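Local structure of Nrps/pks (Streptomyces albus, 4OPF) at residues D8-G13 with K233-A238; S161-A166 with E338-V343; A247-I252 with A403-A408; Y291-A296 with L324-P329. The protein is a ketosynthase domain of an "AT-less" type I polyketide synthase in oxazolomycin biosynthesis, and probably acts on acyl chains carried as thioesters. All coordinates share one frame; numbering follows the deposited sequence.

Contact 1 (D8-G13 with K233-A238); sequences DIAVVG and KPLAAA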
loop_
_atom_site.group_PDB
_atom_site.type_symbol
_atom_site.label_atom_id
_atom_site.label_comp_id
_atom_site.label_asym_id
_atom_site.label_seq_id
_atom_site.Cartn_x
_atom_site.Cartn_y
_atom_site.Cartn_z
ATOM N N ASP A 8 -13.988 10.923 9.607
ATOM C CA ASP A 8 -14.124 11.952 8.563
ATOM C C ASP A 8 -12.765 12.587 8.207
ATOM O O ASP A 8 -12.053 13.080 9.075
ATOM C CB ASP A 8 -15.022 13.052 9.104
ATOM C CG ASP A 8 -16.547 12.649 9.159
ATOM O OD1 ASP A 8 -17.030 11.875 8.327
ATOM O OD2 ASP A 8 -17.251 13.201 10.008
ATOM N N ILE A 9 -12.446 12.658 6.941
ATOM C CA ILE A 9 -11.144 13.176 6.532
ATOM C C ILE A 9 -11.387 14.369 5.649
ATOM O O ILE A 9 -12.075 14.232 4.657
ATOM C CB ILE A 9 -10.385 12.076 5.802
ATOM C CG1 ILE A 9 -9.936 10.992 6.777
ATOM C CG2 ILE A 9 -9.176 12.608 5.041
ATOM C CD1 ILE A 9 -9.632 9.682 6.044
ATOM N N ALA A 10 -10.821 15.526 6.008
ATOM C CA ALA A 10 -10.929 16.725 5.203
ATOM C C ALA A 10 -9.921 16.762 4.052
ATOM O O ALA A 10 -8.759 16.403 4.214
ATOM C CB ALA A 10 -10.695 17.944 6.071
ATOM N N VAL A 11 -10.381 17.201 2.893
ATOM C CA VAL A 11 -9.511 17.593 1.808
ATOM C C VAL A 11 -9.181 19.044 2.070
ATOM O O VAL A 11 -10.053 19.873 1.916
ATOM C CB VAL A 11 -10.234 17.466 0.484
ATOM C CG1 VAL A 11 -9.325 17.914 -0.653
ATOM C CG2 VAL A 11 -10.664 16.032 0.301
ATOM N N VAL A 12 -7.967 19.343 2.530
ATOM C CA VAL A 12 -7.590 20.675 2.861
ATOM C C VAL A 12 -6.821 21.390 1.773
ATOM O O VAL A 12 -6.537 22.587 1.921
ATOM C CB VAL A 12 -6.820 20.758 4.189
ATOM C CG1 VAL A 12 -7.604 20.073 5.298
ATOM C CG2 VAL A 12 -5.411 20.171 4.091
ATOM N N GLY A 13 -6.470 20.702 0.695
ATOM C CA GLY A 13 -5.841 21.359 -0.401
ATOM C C GLY A 13 -5.777 20.452 -1.602
ATOM O O GLY A 13 -5.778 19.221 -1.451
ATOM N N LYS A 233 -6.261 15.708 5.940
ATOM C CA LYS A 233 -6.085 15.687 7.404
ATOM C C LYS A 233 -7.395 15.179 8.053
ATOM O O LYS A 233 -8.467 15.361 7.494
ATOM C CB LYS A 233 -5.899 17.102 7.931
ATOM C CG LYS A 233 -4.574 17.736 7.624
ATOM C CD LYS A 233 -4.469 19.195 8.080
ATOM C CE LYS A 233 -4.438 19.327 9.583
ATOM N NZ LYS A 233 -3.728 20.602 9.898
ATOM N N PRO A 234 -7.325 14.691 9.271
ATOM C CA PRO A 234 -8.566 14.356 9.980
ATOM C C PRO A 234 -9.428 15.624 10.124
ATOM O O PRO A 234 -8.886 16.725 10.376
ATOM C CB PRO A 234 -8.054 13.899 11.363
ATOM C CG PRO A 234 -6.605 13.505 11.145
ATOM C CD PRO A 234 -6.136 14.506 10.119
ATOM N N LEU A 235 -10.723 15.505 9.891
ATOM C CA LEU A 235 -11.613 16.691 9.928
ATOM C C LEU A 235 -11.520 17.497 11.225
ATOM O O LEU A 235 -11.449 18.719 11.184
ATOM C CB LEU A 235 -13.049 16.297 9.688
ATOM C CG LEU A 235 -14.097 17.414 9.701
ATOM C CD1 LEU A 235 -13.795 18.475 8.650
ATOM C CD2 LEU A 235 -15.515 16.862 9.457
ATOM N N ALA A 236 -11.520 16.848 12.386
ATOM C CA ALA A 236 -11.473 17.643 13.632
ATOM C C ALA A 236 -10.182 18.433 13.714
ATOM O O ALA A 236 -10.182 19.576 14.175
ATOM C CB ALA A 236 -11.637 16.751 14.853
ATOM N N ALA A 237 -9.076 17.869 13.213
ATOM C CA ALA A 237 -7.799 18.588 13.233
ATOM C C ALA A 237 -7.834 19.780 12.265
ATOM O O ALA A 237 -7.345 20.872 12.591
ATOM C CB ALA A 237 -6.611 17.660 12.913
ATOM N N ALA A 238 -8.416 19.579 11.093
ATOM C CA ALA A 238 -8.533 20.665 10.120
ATOM C C ALA A 238 -9.378 21.820 10.690
ATOM O O ALA A 238 -9.054 22.989 10.500
ATOM C CB ALA A 238 -9.192 20.167 8.880
#
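Residues 9-10 pair antiparallel with residues 233-234: Ile-9 faces Pro-234 as a non-hydrogen-bonded pair, and Ala-10 faces Lys-233 as a hydrogen-bonded pair. Ala-10 N donates to Lys-233 O at 2.8 Å, and Lys-233 N returns a bond to Ala-10 O at 3.1 Å. The ladder then passes into a helix start. Pro-234 is the N-cap, and Leu-235 N, in the first turn, gives a nearly straight bond (169°) to Asp-8 O at 2.9 Å.

Among the side chains, Asp-8 and Leu-235 lie side by side and point the same way, with Asp-8 CB 3.8 Å from Leu-235 CB. Leu-235 CG is anti to the backbone N (chi1 180°). The fork then puts CD2 beside Asp-8 CB and CD1 4.1 Å from Ala-10 CB. One helix turn on, the methyl of Ala-238 sits against two strand residues. Ala-238 CB is 3.9 Å from both Ala-10 CB and Val-12 CG1. The polar ends find partners beyond the two segments: Asp-8 OD1 forms a salt bridge with Lys-250, and Lys-233 NZ one with Asp-243.

Beyond the pairing, Val-12 and Gly-13 both face Leu-231, a classic beta bulge. Ile-9 and Pro-234 rest on Leu-174 of helix 162-175. Strand 9-17 lies between strands 226-234 and 247-256, and helix 235-241 leads from the first of these neighbours toward the second.

Contact 2 (S161-A166 with E338-V343); sequences SSALVA and EGIAGV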
loop_
_atom_site.group_PDB
_atom_site.type_symbol
_atom_site.label_atom_id
_atom_site.label_comp_id
_atom_site.label_asym_id
_atom_site.label_seq_id
_atom_site.Cartn_x
_atom_site.Cartn_y
_atom_site.Cartn_z
ATOM N N SER A 161 -7.608 2.156 -11.017
ATOM C CA SER A 161 -7.978 2.350 -9.616
ATOM C C SER A 161 -6.808 2.801 -8.711
ATOM O O SER A 161 -7.016 3.024 -7.544
ATOM C CB SER A 161 -8.615 1.093 -9.039
ATOM O OG SER A 161 -7.702 0.028 -9.153
ATOM N N SER A 162 -5.638 3.026 -9.270
ATOM C CA SER A 162 -4.421 3.283 -8.470
ATOM C C SER A 162 -4.600 4.446 -7.491
ATOM O O SER A 162 -4.230 4.327 -6.335
ATOM C CB SER A 162 -3.254 3.604 -9.358
ATOM O OG SER A 162 -2.941 2.510 -10.196
ATOM N N ALA A 163 -5.151 5.552 -7.951
ATOM C CA ALA A 163 -5.292 6.725 -7.072
ATOM C C ALA A 163 -6.306 6.540 -5.945
ATOM O O ALA A 163 -6.116 7.075 -4.842
ATOM C CB ALA A 163 -5.640 7.980 -7.870
ATOM N N LEU A 164 -7.390 5.809 -6.211
ATOM C CA LEU A 164 -8.312 5.412 -5.158
ATOM C C LEU A 164 -7.720 4.406 -4.203
ATOM O O LEU A 164 -7.996 4.451 -2.977
ATOM C CB LEU A 164 -9.629 4.867 -5.716
ATOM C CG LEU A 164 -10.516 5.838 -6.481
ATOM C CD1 LEU A 164 -11.902 5.251 -6.684
ATOM C CD2 LEU A 164 -10.721 7.058 -5.652
ATOM N N VAL A 165 -6.888 3.508 -4.690
ATOM C CA VAL A 165 -6.205 2.603 -3.764
ATOM C C VAL A 165 -5.230 3.376 -2.899
ATOM O O VAL A 165 -5.119 3.148 -1.684
ATOM C CB VAL A 165 -5.505 1.476 -4.540
ATOM C CG1 VAL A 165 -4.675 0.620 -3.637
ATOM C CG2 VAL A 165 -6.560 0.632 -5.231
ATOM N N ALA A 166 -4.526 4.341 -3.507
ATOM C CA ALA A 166 -3.621 5.229 -2.706
ATOM C C ALA A 166 -4.439 6.014 -1.670
ATOM O O ALA A 166 -4.067 6.142 -0.514
ATOM C CB ALA A 166 -2.878 6.217 -3.657
ATOM N N GLU A 338 -6.909 8.216 -13.257
ATOM C CA GLU A 338 -8.373 8.282 -13.560
ATOM C C GLU A 338 -9.149 8.558 -12.302
ATOM O O GLU A 338 -10.098 9.404 -12.299
ATOM C CB GLU A 338 -8.917 6.972 -14.214
ATOM C CG GLU A 338 -10.456 6.903 -14.407
ATOM C CD GLU A 338 -11.192 5.967 -13.421
ATOM O OE1 GLU A 338 -11.608 6.416 -12.327
ATOM O OE2 GLU A 338 -11.397 4.772 -13.736
ATOM N N GLY A 339 -8.812 7.804 -11.259
ATOM C CA GLY A 339 -9.494 7.959 -10.011
ATOM C C GLY A 339 -9.323 9.359 -9.474
ATOM O O GLY A 339 -10.227 9.895 -8.819
ATOM N N ILE A 340 -8.149 9.958 -9.705
ATOM C CA ILE A 340 -7.883 11.216 -9.037
ATOM C C ILE A 340 -8.617 12.307 -9.823
ATOM O O ILE A 340 -9.061 13.253 -9.220
ATOM C CB ILE A 340 -6.355 11.548 -8.818
ATOM C CG1 ILE A 340 -6.225 12.642 -7.767
ATOM C CG2 ILE A 340 -5.704 12.043 -10.057
ATOM C CD1 ILE A 340 -6.486 12.090 -6.399
ATOM N N ALA A 341 -8.742 12.177 -11.135
ATOM C CA ALA A 341 -9.567 13.088 -11.925
ATOM C C ALA A 341 -11.038 13.076 -11.512
ATOM O O ALA A 341 -11.671 14.125 -11.381
ATOM C CB ALA A 341 -9.451 12.763 -13.382
ATOM N N GLY A 342 -11.544 11.886 -11.228
ATOM C CA GLY A 342 -12.860 11.705 -10.727
ATOM C C GLY A 342 -13.073 12.258 -9.354
ATOM O O GLY A 342 -14.072 12.904 -9.130
ATOM N N VAL A 343 -12.136 12.040 -8.425
ATOM C CA VAL A 343 -12.273 12.556 -7.096
ATOM C C VAL A 343 -12.227 14.072 -7.118
ATOM O O VAL A 343 -13.027 14.705 -6.463
ATOM C CB VAL A 343 -11.187 11.962 -6.168
ATOM C CG1 VAL A 343 -11.071 12.718 -4.854
ATOM C CG2 VAL A 343 -11.514 10.486 -5.885
HETATM O O HOH W 1 -6.711 6.213 -10.360
#
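The methyl of Ala-163 packs against Ile-340 of helix 338-352, with Ala-163 CB 3.8 Å from Ile-340 CB and 3.7 Å from Ile-340 N. Such apolar packing carries most of the contact. Leu-164 and Val-343 cross obliquely. Leu-164 CG is anti to its carbonyl carbon (chi1 -65°), and the branch reaches over so that its CD2 comes within 3.5 Å of Val-343 CG2, a tight fit. Gly-339 lets the helices close up. Its CA is 4.2 Å from Leu-164 CG, and a side chain there would press on that leucine. The short helical segments approach to 7.6 Å, with their directions 71° apart.

The polar link is a single buried water. It accepts from Ala-163 N at 2.9 Å and from Gly-339 N at 2.8 Å. Both amides lie in the first turn of their helices, where an N-H has no carbonyl of its own helix to bond, and the water takes both.

Helix 162-175 starts just after Cys-160, in a DTACSS sequence like that around the nucleophile of related ketosynthases. Two helices crossing in the middle of the chain, their first turns beside this cysteine, fit the central helical layer of the thiolase fold.

Contact 3 (A247-I252 with A403-A408); sequences AVLKGI and AHAVLA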
loop_
_atom_site.group_PDB
_atom_site.type_symbol
_atom_site.label_atom_id
_atom_site.label_comp_id
_atom_site.label_asym_id
_atom_site.label_seq_id
_atom_site.Cartn_x
_atom_site.Cartn_y
_atom_site.Cartn_z
ATOM N N ALA A 247 -13.925 19.404 0.902
ATOM C CA ALA A 247 -14.897 18.343 1.021
ATOM C C ALA A 247 -14.405 17.393 2.093
ATOM O O ALA A 247 -13.283 17.516 2.593
ATOM C CB ALA A 247 -15.102 17.632 -0.312
ATOM N N VAL A 248 -15.248 16.455 2.453
ATOM C CA VAL A 248 -14.942 15.457 3.428
ATOM C C VAL A 248 -15.057 14.065 2.797
ATOM O O VAL A 248 -16.112 13.688 2.225
ATOM C CB VAL A 248 -15.909 15.573 4.619
ATOM C CG1 VAL A 248 -15.668 14.512 5.673
ATOM C CG2 VAL A 248 -15.743 16.940 5.260
ATOM N N LEU A 249 -14.003 13.266 2.973
ATOM C CA LEU A 249 -14.059 11.835 2.640
ATOM C C LEU A 249 -14.682 11.078 3.794
ATOM O O LEU A 249 -14.163 11.124 4.916
ATOM C CB LEU A 249 -12.672 11.284 2.337
ATOM C CG LEU A 249 -12.572 9.775 2.123
ATOM C CD1 LEU A 249 -13.197 9.374 0.828
ATOM C CD2 LEU A 249 -11.100 9.400 2.106
ATOM N N LYS A 250 -15.802 10.413 3.525
ATOM C CA LYS A 250 -16.593 9.795 4.585
ATOM C C LYS A 250 -16.279 8.319 4.657
ATOM O O LYS A 250 -16.315 7.774 5.707
ATOM C CB LYS A 250 -18.096 9.905 4.310
ATOM C CG LYS A 250 -18.625 11.301 4.129
ATOM C CD LYS A 250 -18.696 12.009 5.414
ATOM C CE LYS A 250 -19.955 11.566 6.133
ATOM N NZ LYS A 250 -19.708 11.950 7.540
ATOM N N GLY A 251 -16.002 7.679 3.514
ATOM C CA GLY A 251 -15.677 6.248 3.497
ATOM C C GLY A 251 -15.090 5.858 2.155
ATOM O O GLY A 251 -15.360 6.474 1.119
ATOM N N ILE A 252 -14.174 4.921 2.198
ATOM C CA ILE A 252 -13.541 4.363 1.008
ATOM C C ILE A 252 -13.289 2.884 1.222
ATOM O O ILE A 252 -12.950 2.487 2.342
ATOM C CB ILE A 252 -12.297 5.136 0.598
ATOM C CG1 ILE A 252 -11.660 4.446 -0.590
ATOM C CG2 ILE A 252 -11.319 5.232 1.758
ATOM C CD1 ILE A 252 -10.765 5.329 -1.334
ATOM N N ALA A 403 -12.512 -0.124 -6.338
ATOM C CA ALA A 403 -12.497 0.846 -5.293
ATOM C C ALA A 403 -13.690 1.765 -5.406
ATOM O O ALA A 403 -14.132 2.040 -6.528
ATOM C CB ALA A 403 -11.222 1.640 -5.375
ATOM N N HIS A 404 -14.167 2.269 -4.265
ATOM C CA HIS A 404 -15.305 3.164 -4.251
ATOM C C HIS A 404 -15.195 4.083 -3.059
ATOM O O HIS A 404 -14.902 3.658 -1.951
ATOM C CB HIS A 404 -16.590 2.321 -4.165
ATOM C CG HIS A 404 -17.877 3.081 -4.336
ATOM N ND1 HIS A 404 -18.370 3.463 -5.568
ATOM C CD2 HIS A 404 -18.823 3.442 -3.432
ATOM C CE1 HIS A 404 -19.526 4.083 -5.401
ATOM N NE2 HIS A 404 -19.843 4.049 -4.122
ATOM N N ALA A 405 -15.405 5.372 -3.285
ATOM C CA ALA A 405 -15.264 6.368 -2.245
ATOM C C ALA A 405 -16.538 7.195 -2.165
ATOM O O ALA A 405 -17.144 7.508 -3.205
ATOM C CB ALA A 405 -14.080 7.266 -2.547
ATOM N N VAL A 406 -16.893 7.583 -0.946
ATOM C CA VAL A 406 -18.041 8.434 -0.643
ATOM C C VAL A 406 -17.546 9.736 -0.021
ATOM O O VAL A 406 -16.816 9.715 0.952
ATOM C CB VAL A 406 -19.007 7.722 0.328
ATOM C CG1 VAL A 406 -20.189 8.599 0.675
ATOM C CG2 VAL A 406 -19.522 6.443 -0.303
ATOM N N LEU A 407 -17.955 10.866 -0.610
ATOM C CA LEU A 407 -17.551 12.204 -0.228
ATOM C C LEU A 407 -18.755 13.135 0.062
ATOM O O LEU A 407 -19.847 12.940 -0.515
ATOM C CB LEU A 407 -16.746 12.759 -1.363
ATOM C CG LEU A 407 -15.461 12.002 -1.667
ATOM C CD1 LEU A 407 -15.277 11.881 -3.143
ATOM C CD2 LEU A 407 -14.323 12.822 -1.085
ATOM N N ALA A 408 -18.558 14.098 0.980
ATOM C CA ALA A 408 -19.579 15.004 1.450
ATOM C C ALA A 408 -19.078 16.424 1.281
ATOM O O ALA A 408 -17.858 16.700 1.427
ATOM C CB ALA A 408 -19.927 14.757 2.913
#
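Lys-250 lays the start of its side chain over the methyl of Ala-408. Both CG and CD of Lys-250 are 3.9 Å from Ala-408 CB. The chain bends at chi2 and chi3, then turns its amino end away to a salt bridge with Asp-8.

On the other side of the sheet, Leu-249, Ile-252, Ala-405 and Leu-407 share one face. Leu-249 CG is anti to the backbone N (chi1 174°), which carries CD1 to within 4.1 Å of Ala-405 CB. Ile-252 CD1 reaches the same methyl, 4.0 Å from Ala-405 CB. Leu-407 bends CD2 back over the backbone of Leu-249.

The strands run antiparallel, their short segments 143° apart. Val-248 and Ala-408 form a hydrogen-bonded pair with a bond in each direction. Leu-249 and Leu-407 follow as a non-hydrogen-bonded pair. Then the register slips by one. Val-406 O takes Lys-250 N at 2.9 Å and, weakly, Gly-251 N at 3.4 Å. Val-406 N answers with an almost straight bond (172°) to Gly-251 O at 2.8 Å. Lys-250 and Gly-251 facing one residue make a classic beta bulge.

The leucine and isoleucine face is covered by helices: Leu-167 of helix 162-175 meets Leu-249 and Ile-252, and Leu-350 of helix 338-352 meets Leu-407. His-404 packs on helix 268-282 and hydrogen-bonds to Ser-394 through ND1 and to Tyr-314 through NE2. A helix-covered antiparallel strand pair of this kind, inside a mixed sheet, is consistent with the C-terminal half of a thiolase-fold ketosynthase.

Contact 4 (Y291-A296 with L324-P329); sequences YIETNA and LGSVKP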
loop_
_atom_site.group_PDB
_atom_site.type_symbol
_atom_site.label_atom_id
_atom_site.label_comp_id
_atom_site.label_asym_id
_atom_site.label_seq_id
_atom_site.Cartn_x
_atom_site.Cartn_y
_atom_site.Cartn_z
ATOM N N TYR A 291 -25.064 11.819 -6.380
ATOM C CA TYR A 291 -24.328 11.754 -7.629
ATOM C C TYR A 291 -23.233 10.699 -7.526
ATOM O O TYR A 291 -22.586 10.593 -6.494
ATOM C CB TYR A 291 -23.665 13.100 -7.879
ATOM C CG TYR A 291 -22.923 13.214 -9.197
ATOM C CD1 TYR A 291 -23.594 13.589 -10.326
ATOM C CD2 TYR A 291 -21.551 12.916 -9.310
ATOM C CE1 TYR A 291 -22.973 13.717 -11.541
ATOM C CE2 TYR A 291 -20.906 13.010 -10.549
ATOM C CZ TYR A 291 -21.613 13.436 -11.647
ATOM O OH TYR A 291 -21.048 13.595 -12.901
ATOM N N ILE A 292 -23.037 9.922 -8.581
ATOM C CA ILE A 292 -21.957 8.973 -8.685
ATOM C C ILE A 292 -21.149 9.253 -9.968
ATOM O O ILE A 292 -21.690 9.229 -11.077
ATOM C CB ILE A 292 -22.499 7.563 -8.744
ATOM C CG1 ILE A 292 -23.371 7.318 -7.494
ATOM C CG2 ILE A 292 -21.405 6.533 -8.835
ATOM C CD1 ILE A 292 -23.975 5.974 -7.477
ATOM N N GLU A 293 -19.867 9.527 -9.785
ATOM C CA GLU A 293 -18.882 9.454 -10.847
ATOM C C GLU A 293 -18.563 7.956 -11.072
ATOM O O GLU A 293 -17.845 7.326 -10.303
ATOM C CB GLU A 293 -17.649 10.251 -10.464
ATOM C CG GLU A 293 -16.400 10.065 -11.371
ATOM C CD GLU A 293 -16.487 10.742 -12.738
ATOM O OE1 GLU A 293 -17.455 11.559 -12.922
ATOM O OE2 GLU A 293 -15.593 10.457 -13.634
ATOM N N THR A 294 -19.074 7.425 -12.166
ATOM C CA THR A 294 -19.093 6.021 -12.457
ATOM C C THR A 294 -17.720 5.571 -12.976
ATOM O O THR A 294 -16.912 6.365 -13.421
ATOM C CB THR A 294 -20.128 5.692 -13.562
ATOM O OG1 THR A 294 -19.796 6.405 -14.772
ATOM C CG2 THR A 294 -21.518 6.082 -13.140
ATOM N N ASN A 295 -17.511 4.268 -12.966
ATOM C CA ASN A 295 -16.351 3.660 -13.566
ATOM C C ASN A 295 -16.278 3.885 -15.052
ATOM O O ASN A 295 -15.239 4.238 -15.588
ATOM C CB ASN A 295 -16.338 2.185 -13.305
ATOM C CG ASN A 295 -15.081 1.545 -13.831
ATOM O OD1 ASN A 295 -13.988 1.985 -13.531
ATOM N ND2 ASN A 295 -15.236 0.552 -14.684
ATOM N N ALA A 296 -17.388 3.663 -15.721
ATOM C CA ALA A 296 -17.517 4.016 -17.118
ATOM C C ALA A 296 -16.493 3.334 -17.986
ATOM O O ALA A 296 -15.672 3.956 -18.634
ATOM C CB ALA A 296 -17.470 5.534 -17.284
ATOM N N LEU A 324 -25.789 10.203 -12.518
ATOM C CA LEU A 324 -24.566 9.502 -12.902
ATOM C C LEU A 324 -23.785 10.324 -13.894
ATOM O O LEU A 324 -24.359 10.971 -14.780
ATOM C CB LEU A 324 -24.865 8.160 -13.575
ATOM C CG LEU A 324 -25.772 7.197 -12.810
ATOM C CD1 LEU A 324 -25.778 5.834 -13.458
ATOM C CD2 LEU A 324 -25.347 7.031 -11.378
ATOM N N GLY A 325 -22.478 10.256 -13.765
ATOM C CA GLY A 325 -21.570 10.893 -14.668
ATOM C C GLY A 325 -20.215 10.202 -14.869
ATOM O O GLY A 325 -19.941 9.094 -14.363
ATOM N N SER A 326 -19.403 10.851 -15.695
ATOM C CA SER A 326 -18.040 10.439 -15.979
ATOM C C SER A 326 -17.234 11.560 -16.587
ATOM O O SER A 326 -17.717 12.192 -17.533
ATOM C CB SER A 326 -18.097 9.282 -17.011
ATOM O OG SER A 326 -16.772 8.920 -17.396
ATOM N N VAL A 327 -15.944 11.690 -16.219
ATOM C CA VAL A 327 -15.045 12.657 -16.828
ATOM C C VAL A 327 -14.483 12.178 -18.127
ATOM O O VAL A 327 -13.841 12.951 -18.846
ATOM C CB VAL A 327 -13.787 13.016 -15.982
ATOM C CG1 VAL A 327 -14.198 13.749 -14.775
ATOM C CG2 VAL A 327 -13.013 11.801 -15.513
ATOM N N LYS A 328 -14.604 10.892 -18.392
ATOM C CA LYS A 328 -13.861 10.342 -19.536
ATOM C C LYS A 328 -14.241 10.932 -20.904
ATOM O O LYS A 328 -13.380 11.133 -21.741
ATOM C CB LYS A 328 -13.981 8.836 -19.579
ATOM C CG LYS A 328 -13.319 8.185 -18.386
ATOM C CD LYS A 328 -13.290 6.685 -18.549
ATOM C CE LYS A 328 -12.911 6.042 -17.230
ATOM N NZ LYS A 328 -12.935 4.565 -17.452
ATOM N N PRO A 329 -15.525 11.221 -21.150
ATOM C CA PRO A 329 -15.821 11.897 -22.419
ATOM C C PRO A 329 -15.215 13.308 -22.486
ATOM O O PRO A 329 -14.995 13.801 -23.572
ATOM C CB PRO A 329 -17.348 11.975 -22.424
ATOM C CG PRO A 329 -17.768 10.873 -21.511
ATOM C CD PRO A 329 -16.747 10.918 -20.405
HETATM O O HOH W 2 -15.502 7.873 -15.196
#
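Glu-293 reaches across to the turn after strand 322-325. Its CG is anti to the backbone N (chi1 169°), and the chain bends at chi2. Val-327 N then donates to the syn lone pair of Glu-293 OE2 at 2.9 Å. Glu-293 OE1 is in a salt bridge with Lys-345, which also bonds Tyr-291 OH.

Thr-294 grips the backbone twice. Its OG1 sits between the backbone N and the carbonyl carbon (chi1 60°). Thr-294 OG1 donates to Gly-325 O at 2.7 Å, and Thr-294 N to the same oxygen at 2.9 Å from the opposite face of the carbonyl plane. Tyr-291 OH lies 3.3 Å from Gly-325 CA, where a side chain would clash.

Ser-326 OG accepts from Lys-328 N, a capping bond before helix 328-331. A water lies among Ser-326 OG, Glu-293 OE2 and Thr-294 O. Lys-328 is extended beyond CG, and its tip bridges two carbonyls. Lys-328 NZ donates hydrogen bonds to Asn-295 O at 3.0 Å, nearly along the C=O axis, and to Ala-296 O at 3.0 Å from above the carbonyl plane. An alanine here would probably leave the carbonyls of Asn-295 and Ala-296 without their shared donor and open a gap beside Glu-338.

By sequence, Asn-295 probably stands where related ketosynthases carry the HGTGT histidine, and Lys-328 begins a KPNIGH stretch resembling their active-site motif. Strands 291-293 and 322-325 are parallel neighbours, pairing Ile-292 with Leu-324 and Glu-293 with Gly-325. Helix 300-314 joins them in a beta-alpha-beta unit, resting on Ile-292 and Leu-324. Helix 338-352 meets Tyr-291 and Val-327.

How the contacts relate
From the N terminus, contact 1 closes the first large loop, joining strand 9-17 to the end of strand 226-234. Contact 2 opens within that loop at 161-166 and closes at 338-343, so the two cross. Contact 3 opens after contact 1 has closed and ends last, at 403-408; it crosses contact 2. Contact 4 is the short loop, lying within the spans of both contacts 2 and 3. Contacts 1, 3 and 4 all belong to one mixed sheet. Contacts 1 and 3 touch through neighbouring strands 9-17 and 247-256. The helix pair of contact 2 touches contact 3 at Leu-164 and contact 4 at Glu-338.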